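Local coordinates for protein O-methyltransferase family 2 (Planctopirus limnophila, PDB 5I2H) that probably transfers a methyl group from S-adenosyl-L-methionine to a hydroxyl of small molecules, works as a dimer, and binds the flavone apigenin, at residues R65-Q68 against V69-G73; T119-L122 against V123-K127; A315-S318 against L319-F322. All coordinates share one frame; numbering follows the deposited sequence.

Contact 1: R65-Q68 against V69-G73; sequences RATQ and VLVTG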
ATOM      1  N   ARG A  65       8.667  -1.898  21.750  1.00 20.26           N
ATOM      2  CA  ARG A  65       8.933  -1.923  20.316  1.00 18.27           C
ATOM      3  C   ARG A  65       7.628  -2.001  19.537  1.00 18.35           C
ATOM      4  O   ARG A  65       7.422  -1.245  18.574  1.00 17.85           O
ATOM      5  CB  ARG A  65       9.848  -3.103  19.956  1.00 17.11           C
ATOM      6  CG  ARG A  65      10.211  -3.126  18.446  1.00 16.34           C
ATOM      7  CD  ARG A  65      11.189  -4.246  18.083  1.00 17.63           C
ATOM      8  NE  ARG A  65      10.625  -5.563  18.311  1.00 16.35           N
ATOM      9  CZ  ARG A  65      10.532  -6.506  17.385  1.00 18.14           C
ATOM     10  NH1 ARG A  65      10.949  -6.281  16.133  1.00 16.13           N
ATOM     11  NH2 ARG A  65      10.033  -7.693  17.719  1.00 19.25           N
ATOM     12  N   ALA A  66       6.725  -2.905  19.943  1.00 17.33           N
ATOM     13  CA  ALA A  66       5.458  -3.036  19.222  1.00 15.53           C
ATOM     14  C   ALA A  66       4.669  -1.741  19.288  1.00 14.24           C
ATOM     15  O   ALA A  66       4.058  -1.320  18.289  1.00 14.79           O
ATOM     16  CB  ALA A  66       4.627  -4.189  19.797  1.00 14.58           C
ATOM     17  N   THR A  67       4.681  -1.080  20.452  1.00 17.33           N
ATOM     18  CA  THR A  67       3.921   0.164  20.555  1.00 18.92           C
ATOM     19  C   THR A  67       4.539   1.250  19.673  1.00 18.98           C
ATOM     20  O   THR A  67       3.807   1.999  18.997  1.00 17.73           O
ATOM     21  CB  THR A  67       3.809   0.613  22.014  1.00 22.15           C
ATOM     22  OG1 THR A  67       3.233  -0.449  22.793  1.00 24.05           O
ATOM     23  CG2 THR A  67       2.896   1.839  22.124  1.00 21.83           C
ATOM     24  N   GLN A  68       5.880   1.314  19.622  1.00 18.80           N
ATOM     25  CA  GLN A  68       6.536   2.318  18.789  1.00 19.21           C
ATOM     26  C   GLN A  68       6.202   2.110  17.324  1.00 15.86           C
ATOM     27  O   GLN A  68       5.910   3.079  16.621  1.00 16.29           O
ATOM     28  CB  GLN A  68       8.059   2.325  18.953  1.00 20.31           C
ATOM     29  CG  GLN A  68       8.605   2.797  20.273  1.00 24.19           C
ATOM     30  CD  GLN A  68       8.725   4.309  20.403  1.00 26.20           C
ATOM     31  OE1 GLN A  68       8.033   5.074  19.737  1.00 25.33           O
ATOM     32  NE2 GLN A  68       9.638   4.740  21.270  1.00 28.34           N
ATOM     33  N   VAL A  69       6.281   0.868  16.823  1.00 13.86           N
ATOM     34  CA  VAL A  69       6.055   0.728  15.384  1.00 10.88           C
ATOM     35  C   VAL A  69       4.586   1.020  15.047  1.00 11.03           C
ATOM     36  O   VAL A  69       4.287   1.567  13.981  1.00 11.52           O
ATOM     37  CB  VAL A  69       6.498  -0.643  14.817  1.00 13.39           C
ATOM     38  CG1 VAL A  69       7.959  -0.939  15.190  1.00 14.12           C
ATOM     39  CG2 VAL A  69       5.620  -1.780  15.253  1.00 16.04           C
ATOM     40  N   LEU A  70       3.662   0.677  15.951  1.00 10.48           N
ATOM     41  CA  LEU A  70       2.244   0.947  15.734  1.00  9.74           C
ATOM     42  C   LEU A  70       1.984   2.444  15.745  1.00 12.72           C
ATOM     43  O   LEU A  70       1.314   2.978  14.848  1.00 12.26           O
ATOM     44  CB  LEU A  70       1.417   0.227  16.811  1.00 12.60           C
ATOM     45  CG  LEU A  70      -0.094   0.460  16.706  1.00 16.46           C
ATOM     46  CD1 LEU A  70      -0.907  -0.801  17.020  1.00 20.65           C
ATOM     47  CD2 LEU A  70      -0.497   1.534  17.670  1.00 18.89           C
ATOM     48  N   VAL A  71       2.529   3.144  16.746  1.00 12.25           N
ATOM     49  CA  VAL A  71       2.300   4.581  16.849  1.00 12.52           C
ATOM     50  C   VAL A  71       2.947   5.310  15.683  1.00 12.00           C
ATOM     51  O   VAL A  71       2.345   6.224  15.091  1.00 12.99           O
ATOM     52  CB  VAL A  71       2.802   5.117  18.203  1.00 13.83           C
ATOM     53  CG1 VAL A  71       2.901   6.662  18.175  1.00 15.25           C
ATOM     54  CG2 VAL A  71       1.874   4.649  19.322  1.00 15.46           C
ATOM     55  N   THR A  72       4.188   4.944  15.345  1.00 11.39           N
ATOM     56  CA  THR A  72       4.851   5.574  14.210  1.00 11.60           C
ATOM     57  C   THR A  72       4.067   5.367  12.919  1.00 10.58           C
ATOM     58  O   THR A  72       3.890   6.310  12.131  1.00 11.61           O
ATOM     59  CB  THR A  72       6.284   5.037  14.089  1.00 10.42           C
ATOM     60  OG1 THR A  72       7.017   5.492  15.230  1.00 12.27           O
ATOM     61  CG2 THR A  72       6.984   5.498  12.805  1.00 11.53           C
ATOM     62  N   GLY A  73       3.568   4.154  12.686  1.00 10.16           N
ATOM     63  CA  GLY A  73       2.788   3.918  11.470  1.00 10.39           C
ATOM     64  C   GLY A  73       1.525   4.767  11.412  1.00 11.49           C
ATOM     65  O   GLY A  73       1.191   5.371  10.374  1.00 11.08           O
TER
HETATM   66  O   HOH W   1       6.580   6.058  17.991  1.00 20.75           O
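Arg65-Gln68 runs straight on into Val69-Gly73 within the alpha-helix 64-76. Four i to i+4 backbone bonds join the two segments. Val69 N meets Arg65 O at 3.0 Å, and Thr72 N meets Gln68 O at 2.8 Å. The helix lies in the N-terminal region assigned to the O-methyltransferase dimerisation domain, of the helix-turn-helix clan. Val69 sets both methyls against the preceding turn. CG1 is anti to the carbonyl carbon (chi1 -54°), which puts CG2 between the backbone N and the carbonyl carbon, 3.4 Å from Ala66 O; CG1 touches Arg65 O. The same side chain packs on Leu126 of helix 117-128 and on Leu319 and Phe322 of helix 312-324. An alanine here would probably open a gap between these three helices where both methyls are lost. Thr67 and Val71 lie side by side, with their CG2 methyls 4.1 Å apart, and both pack on helix 53-60. Arg65 NH2 forms a salt bridge with Asp129, and NH1 bonds to Gly327 O and Thr325 O. Gln68 NE2 bonds to Glu64 OE2. Thr72 OG1 is also hydrogen-bonded to Leu308 O. A water bridges Gln68 and Thr72, donating to Thr72 OG1 at 2.9 Å and to Gln68 OE1 at a short 2.5 Å.

Contact 2: T119-L122 against V123-K127; sequences TLAL and VERLK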
ATOM      1  N   THR A 119      -3.302  -9.513   8.183  1.00 11.72           N
ATOM      2  CA  THR A 119      -3.667  -8.782   9.387  1.00 12.49           C
ATOM      3  C   THR A 119      -3.448  -9.642  10.624  1.00 13.16           C
ATOM      4  O   THR A 119      -2.858  -9.186  11.608  1.00 14.43           O
ATOM      5  CB  THR A 119      -5.123  -8.328   9.311  1.00 13.05           C
ATOM      6  OG1 THR A 119      -5.250  -7.448   8.193  1.00 12.97           O
ATOM      7  CG2 THR A 119      -5.499  -7.584  10.588  1.00 14.73           C
ATOM      8  N   LEU A 120      -3.939 -10.892  10.596  1.00 14.10           N
ATOM      9  CA  LEU A 120      -3.758 -11.775  11.746  1.00 13.18           C
ATOM     10  C   LEU A 120      -2.283 -11.978  12.082  1.00 14.47           C
ATOM     11  O   LEU A 120      -1.917 -12.022  13.264  1.00 15.73           O
ATOM     12  CB  LEU A 120      -4.427 -13.127  11.482  1.00 14.17           C
ATOM     13  CG  LEU A 120      -5.945 -13.023  11.338  1.00 17.26           C
ATOM     14  CD1 LEU A 120      -6.521 -14.384  10.964  1.00 18.93           C
ATOM     15  CD2 LEU A 120      -6.525 -12.506  12.681  1.00 17.72           C
ATOM     16  N   ALA A 121      -1.424 -12.122  11.057  1.00 13.93           N
ATOM     17  CA  ALA A 121       0.007 -12.282  11.303  1.00 14.83           C
ATOM     18  C   ALA A 121       0.572 -11.056  12.000  1.00 14.32           C
ATOM     19  O   ALA A 121       1.378 -11.170  12.936  1.00 16.69           O
ATOM     20  CB  ALA A 121       0.748 -12.538   9.990  1.00 14.67           C
ATOM     21  N   LEU A 122       0.176  -9.863  11.545  1.00 15.52           N
ATOM     22  CA  LEU A 122       0.724  -8.665  12.160  1.00 13.95           C
ATOM     23  C   LEU A 122       0.228  -8.525  13.586  1.00 14.47           C
ATOM     24  O   LEU A 122       1.004  -8.143  14.471  1.00 15.38           O
ATOM     25  CB  LEU A 122       0.385  -7.430  11.324  1.00 13.46           C
ATOM     26  CG  LEU A 122       0.821  -6.095  11.946  1.00 12.77           C
ATOM     27  CD1 LEU A 122       2.326  -6.001  12.019  1.00 14.01           C
ATOM     28  CD2 LEU A 122       0.251  -4.884  11.172  1.00 11.70           C
ATOM     29  N   VAL A 123      -1.049  -8.864  13.836  1.00 14.11           N
ATOM     30  CA  VAL A 123      -1.580  -8.814  15.201  1.00 13.75           C
ATOM     31  C   VAL A 123      -0.810  -9.760  16.103  1.00 15.30           C
ATOM     32  O   VAL A 123      -0.437  -9.405  17.228  1.00 16.55           O
ATOM     33  CB  VAL A 123      -3.087  -9.128  15.228  1.00 14.39           C
ATOM     34  CG1 VAL A 123      -3.567  -9.283  16.679  1.00 16.14           C
ATOM     35  CG2 VAL A 123      -3.868  -7.978  14.556  1.00 14.96           C
ATOM     36  N   GLU A 124      -0.597 -10.988  15.637  1.00 16.66           N
ATOM     37  CA  GLU A 124       0.148 -11.962  16.433  1.00 19.16           C
ATOM     38  C   GLU A 124       1.560 -11.479  16.737  1.00 19.36           C
ATOM     39  O   GLU A 124       2.043 -11.635  17.870  1.00 20.78           O
ATOM     40  CB  GLU A 124       0.185 -13.308  15.713  1.00 24.13           C
ATOM     41  CG  GLU A 124       1.004 -14.351  16.454  1.00 31.66           C
ATOM     42  CD  GLU A 124       0.474 -14.657  17.868  1.00 39.23           C
ATOM     43  OE1 GLU A 124      -0.752 -14.511  18.112  1.00 42.80           O
ATOM     44  OE2 GLU A 124       1.295 -15.047  18.736  1.00 41.75           O
ATOM     45  N   ARG A 125       2.253 -10.935  15.720  0.51 18.23           N
ATOM     46  CA  ARG A 125       3.580 -10.357  15.925  0.51 18.92           C
ATOM     47  C   ARG A 125       3.542  -9.273  16.990  0.51 17.70           C
ATOM     48  O   ARG A 125       4.360  -9.269  17.920  0.51 17.94           O
ATOM     49  CB  ARG A 125       4.132  -9.765  14.620  0.51 20.24           C
ATOM     50  CG  ARG A 125       4.448 -10.744  13.494  0.51 24.20           C
ATOM     51  CD  ARG A 125       5.427 -11.865  13.897  0.51 27.04           C
ATOM     52  NE  ARG A 125       4.741 -13.050  14.418  0.51 29.45           N
ATOM     53  CZ  ARG A 125       3.973 -13.862  13.691  0.51 29.40           C
ATOM     54  NH1 ARG A 125       3.779 -13.630  12.399  0.51 26.52           N
ATOM     55  NH2 ARG A 125       3.397 -14.916  14.262  0.51 30.21           N
ATOM     56  N   LEU A 126       2.610  -8.325  16.852  1.00 17.22           N
ATOM     57  CA  LEU A 126       2.521  -7.213  17.799  1.00 16.57           C
ATOM     58  C   LEU A 126       2.276  -7.731  19.210  1.00 18.30           C
ATOM     59  O   LEU A 126       2.951  -7.322  20.164  1.00 19.11           O
ATOM     60  CB  LEU A 126       1.408  -6.235  17.395  1.00 14.93           C
ATOM     61  CG  LEU A 126       1.639  -5.356  16.146  1.00 13.64           C
ATOM     62  CD1 LEU A 126       0.317  -4.733  15.673  1.00 12.25           C
ATOM     63  CD2 LEU A 126       2.663  -4.254  16.399  1.00 15.18           C
ATOM     64  N   LYS A 127       1.315  -8.642  19.357  1.00 18.17           N
ATOM     65  CA  LYS A 127       0.929  -9.083  20.694  1.00 20.96           C
ATOM     66  C   LYS A 127       1.987  -9.970  21.333  1.00 22.74           C
ATOM     67  O   LYS A 127       2.147  -9.966  22.565  1.00 24.71           O
ATOM     68  CB  LYS A 127      -0.394  -9.843  20.636  1.00 23.32           C
ATOM     69  CG  LYS A 127      -1.597  -9.002  20.418  1.00 26.21           C
ATOM     70  CD  LYS A 127      -2.790  -9.920  20.372  1.00 31.35           C
ATOM     71  CE  LYS A 127      -4.087  -9.151  20.270  1.00 34.80           C
ATOM     72  NZ  LYS A 127      -5.241 -10.074  20.475  1.00 37.03           N
TER
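Val123 N, Glu124 N, Arg125 N and Leu126 N bond to Thr119 O, Leu120 O, Ala121 O and Leu122 O, in that order. The run makes one regular stretch of the alpha-helix 117-128. Arg125 N lies 2.9 Å from Ala121 O, with an N-H angle of 168°, and the other three bonds match it in length. The side chain of Arg125 is modelled in two conformers, so its contacts carry less weight. In the conformer described here the chain bends at chi2 (-56°) and chi3 (90°) and folds back along the helix. One face of the guanidinium then lies over Ala121 O, with the oxygen near the rim of the group. NH1 is not aimed at this oxygen and makes no hydrogen bond to it. In this position the charge may polarise the carbonyl; the hydrogen bond itself comes from Arg125 N.

Leu122 and Leu126 are the main apolar pair. They cross obliquely, with Leu122 CG 4.0 Å from Leu126 CD1. Val123 CG2 lies 3.3 Å from Thr119 O. Thr119 OG1 bonds to Ala113 O, just before the helix. Thr119 and Val123 pack on helix 26-39. Leu122, Arg125 and Leu126 lie against helix 312-324, where Phe322 meets Arg125 and Leu126. Leu126 also packs on Ala66 of helix 64-76.

Contact 3: A315-S318 against L319-F322; sequences ALYS and LALF. With AGI (5,7-dihydroxy-2-(4-hydroxyphenyl)-4H-chromen-4-one), chain C.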
ATOM      1  N   ALA A 315       7.942   4.278   7.753  1.00  8.20           N
ATOM      2  CA  ALA A 315       7.112   3.688   8.802  1.00  8.65           C
ATOM      3  C   ALA A 315       6.527   2.346   8.343  1.00 10.15           C
ATOM      4  O   ALA A 315       6.403   1.397   9.145  1.00  9.39           O
ATOM      5  CB  ALA A 315       6.018   4.682   9.205  1.00  9.92           C
ATOM      6  N   LEU A 316       6.182   2.229   7.060  1.00  9.22           N
ATOM      7  CA  LEU A 316       5.670   0.941   6.578  1.00  9.82           C
ATOM      8  C   LEU A 316       6.786  -0.089   6.472  1.00 10.95           C
ATOM      9  O   LEU A 316       6.603  -1.254   6.839  1.00 11.66           O
ATOM     10  CB  LEU A 316       4.948   1.107   5.233  1.00  9.58           C
ATOM     11  CG  LEU A 316       3.690   2.012   5.297  1.00 11.07           C
ATOM     12  CD1 LEU A 316       2.986   2.049   3.928  1.00 10.79           C
ATOM     13  CD2 LEU A 316       2.692   1.508   6.402  1.00 11.37           C
ATOM     14  N   TYR A 317       7.945   0.320   5.963  1.00 10.85           N
ATOM     15  CA  TYR A 317       9.097  -0.576   5.932  1.00 10.41           C
ATOM     16  C   TYR A 317       9.468  -1.023   7.343  1.00 10.20           C
ATOM     17  O   TYR A 317       9.830  -2.191   7.562  1.00 10.21           O
ATOM     18  CB  TYR A 317      10.251   0.138   5.227  1.00 11.81           C
ATOM     19  CG  TYR A 317      11.513  -0.659   5.116  1.00 13.15           C
ATOM     20  CD1 TYR A 317      11.485  -2.022   4.866  1.00 15.55           C
ATOM     21  CD2 TYR A 317      12.736  -0.032   5.216  1.00 16.77           C
ATOM     22  CE1 TYR A 317      12.660  -2.744   4.740  1.00 16.33           C
ATOM     23  CE2 TYR A 317      13.917  -0.746   5.095  1.00 18.11           C
ATOM     24  CZ  TYR A 317      13.866  -2.099   4.876  1.00 18.21           C
ATOM     25  OH  TYR A 317      15.039  -2.799   4.736  1.00 19.72           O
ATOM     26  N   SER A 318       9.340  -0.116   8.324  1.00  9.59           N
ATOM     27  CA  SER A 318       9.588  -0.474   9.723  1.00 11.41           C
ATOM     28  C   SER A 318       8.667  -1.597  10.205  1.00 11.38           C
ATOM     29  O   SER A 318       9.095  -2.481  10.966  1.00 10.43           O
ATOM     30  CB  SER A 318       9.420   0.763  10.594  1.00  9.68           C
ATOM     31  OG  SER A 318       9.989   0.511  11.858  1.00 10.57           O
ATOM     32  N   LEU A 319       7.397  -1.578   9.785  1.00 10.49           N
ATOM     33  CA  LEU A 319       6.500  -2.681  10.116  1.00 11.24           C
ATOM     34  C   LEU A 319       6.967  -3.989   9.499  1.00 12.79           C
ATOM     35  O   LEU A 319       6.833  -5.047  10.123  1.00 12.27           O
ATOM     36  CB  LEU A 319       5.082  -2.367   9.670  1.00 10.46           C
ATOM     37  CG  LEU A 319       4.427  -1.293  10.526  1.00 10.71           C
ATOM     38  CD1 LEU A 319       3.250  -0.616   9.752  1.00 12.41           C
ATOM     39  CD2 LEU A 319       3.933  -1.881  11.867  1.00 14.48           C
ATOM     40  N   ALA A 320       7.504  -3.942   8.272  1.00 12.02           N
ATOM     41  CA  ALA A 320       8.086  -5.149   7.683  1.00 12.43           C
ATOM     42  C   ALA A 320       9.260  -5.646   8.520  1.00 11.81           C
ATOM     43  O   ALA A 320       9.378  -6.841   8.787  1.00 14.02           O
ATOM     44  CB  ALA A 320       8.546  -4.895   6.246  1.00 12.17           C
ATOM     45  N   LEU A 321      10.150  -4.732   8.931  1.00 11.13           N
ATOM     46  CA  LEU A 321      11.305  -5.136   9.742  1.00 11.21           C
ATOM     47  C   LEU A 321      10.863  -5.672  11.103  1.00 12.36           C
ATOM     48  O   LEU A 321      11.429  -6.656  11.622  1.00 13.90           O
ATOM     49  CB  LEU A 321      12.255  -3.950   9.914  1.00 11.23           C
ATOM     50  CG  LEU A 321      12.922  -3.456   8.624  1.00 13.66           C
ATOM     51  CD1 LEU A 321      13.645  -2.155   8.909  1.00 15.83           C
ATOM     52  CD2 LEU A 321      13.880  -4.530   8.045  1.00 13.53           C
ATOM     53  N   PHE A 322       9.860  -5.033  11.702  1.00  9.54           N
ATOM     54  CA  PHE A 322       9.326  -5.515  12.973  1.00 10.99           C
ATOM     55  C   PHE A 322       8.787  -6.929  12.824  1.00 13.80           C
ATOM     56  O   PHE A 322       8.956  -7.773  13.722  1.00 14.49           O
ATOM     57  CB  PHE A 322       8.225  -4.570  13.458  1.00 12.31           C
ATOM     58  CG  PHE A 322       7.474  -5.087  14.648  1.00 13.33           C
ATOM     59  CD1 PHE A 322       7.980  -4.911  15.929  1.00 14.04           C
ATOM     60  CD2 PHE A 322       6.273  -5.803  14.481  1.00 11.67           C
ATOM     61  CE1 PHE A 322       7.305  -5.420  17.031  1.00 13.93           C
ATOM     62  CE2 PHE A 322       5.584  -6.299  15.573  1.00 13.23           C
ATOM     63  CZ  PHE A 322       6.095  -6.111  16.854  1.00 12.51           C
TER
HETATM   64  CAG AGI C 501      13.480 -11.450   5.020  1.00 46.44           C
HETATM   65  CAE AGI C 501      12.714 -12.602   4.870  1.00 47.01           C
HETATM   66  CAM AGI C 501      12.843 -13.624   5.807  1.00 47.54           C
HETATM   67  OAB AGI C 501      12.080 -14.744   5.644  1.00 48.49           O
HETATM   68  CAF AGI C 501      13.734 -13.496   6.886  1.00 47.10           C
HETATM   69  CAH AGI C 501      14.503 -12.336   7.037  1.00 46.65           C
HETATM   70  CAP AGI C 501      14.367 -11.316   6.094  1.00 45.12           C
HETATM   71  CAQ AGI C 501      15.122 -10.033   6.136  1.00 42.50           C
HETATM   72  OAL AGI C 501      14.614  -9.092   5.272  1.00 40.41           O
HETATM   73  CAJ AGI C 501      16.237  -9.780   6.955  1.00 40.70           C
HETATM   74  CAR AGI C 501      16.865  -8.521   6.907  1.00 38.44           C
HETATM   75  OAA AGI C 501      17.874  -8.284   7.616  1.00 34.76           O
HETATM   76  CAT AGI C 501      16.326  -7.472   5.962  1.00 38.64           C
HETATM   77  CAS AGI C 501      15.146  -7.840   5.146  1.00 38.35           C
HETATM   78  CAK AGI C 501      14.580  -6.939   4.261  1.00 35.64           C
HETATM   79  CAN AGI C 501      15.119  -5.675   4.127  1.00 34.15           C
HETATM   80  OAC AGI C 501      14.533  -4.847   3.232  1.00 31.85           O
HETATM   81  CAI AGI C 501      16.240  -5.256   4.860  1.00 35.47           C
HETATM   82  CAO AGI C 501      16.872  -6.088   5.771  1.00 36.68           C
HETATM   83  OAD AGI C 501      17.940  -5.618   6.441  1.00 36.69           O
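Tyr317 and Leu321 interlock one turn apart on the alpha-helix 312-324. Leu321 lies against one face of the tyrosine ring, and its CD1 methyl is 4.1 Å from the centroid of the Tyr317 ring. It stands 14° off the ring normal, a CH-pi contact over the face. The other methyl, Leu321 CD2, lies 3.9 Å from Tyr317 CE1. The tyrosine CG is anti to the backbone N (chi1 180°), which carries the ring over the turn that follows, and the branched end of Leu321 fills the hollow between that face and the backbone. Ala320 CB adds a small bump, 4.3 Å from Tyr317 CD1. Farther round the helix, Leu316 and Leu319 meet at an angle, with Leu316 CD2 4.0 Å from Leu319 CD1. Phe28 of helix 26-39 packs on Leu319 and Ala320, and Phe322 packs on helices 64-76 and 117-128.

Backbone bonds tie the two segments together. The Leu321 N to Tyr317 O bond is 2.9 Å and lies in the carbonyl plane. Ser318 OG bonds to Ala329 N.

The ring edge of Tyr317 faces apigenin. Tyr317 OH lies 2.6 Å from apigenin OAC, a hydrogen bond whose length is doubtful because the hydroxyl is modelled too close to the ligand. Tyr317 OH also bonds to Arg168 NH1. Apigenin is further held by His273 and Arg168 of the same chain and by Tyr109 of the second subunit, which also packs on Tyr317. This helix therefore forms one wall of a flavone-binding pocket to which both subunits contribute, consistent with the substrate site of a dimeric O-methyltransferase.

How the contacts relate
The three contacts are short stretches, of two turns or slightly more, of three helices that pack on one another. Contacts 1 and 3 are buried; contact 2 is only partly so, with Glu124 exposed. Contact 1 belongs to the region assigned to dimerisation and contact 3 to that assigned to methyl transfer. The two pack directly on each other, with Phe322 CE1 3.7 Å from Ala66 CA, and contact 2 borders both. The chemistry varies with place. Polar side chains in contact 1 find partners within the protein and in a bound water. Contact 2 is apolar where it meets its neighbours and charged at its outer side. Contact 3 is largely apolar, and its main polar group serves the ligand.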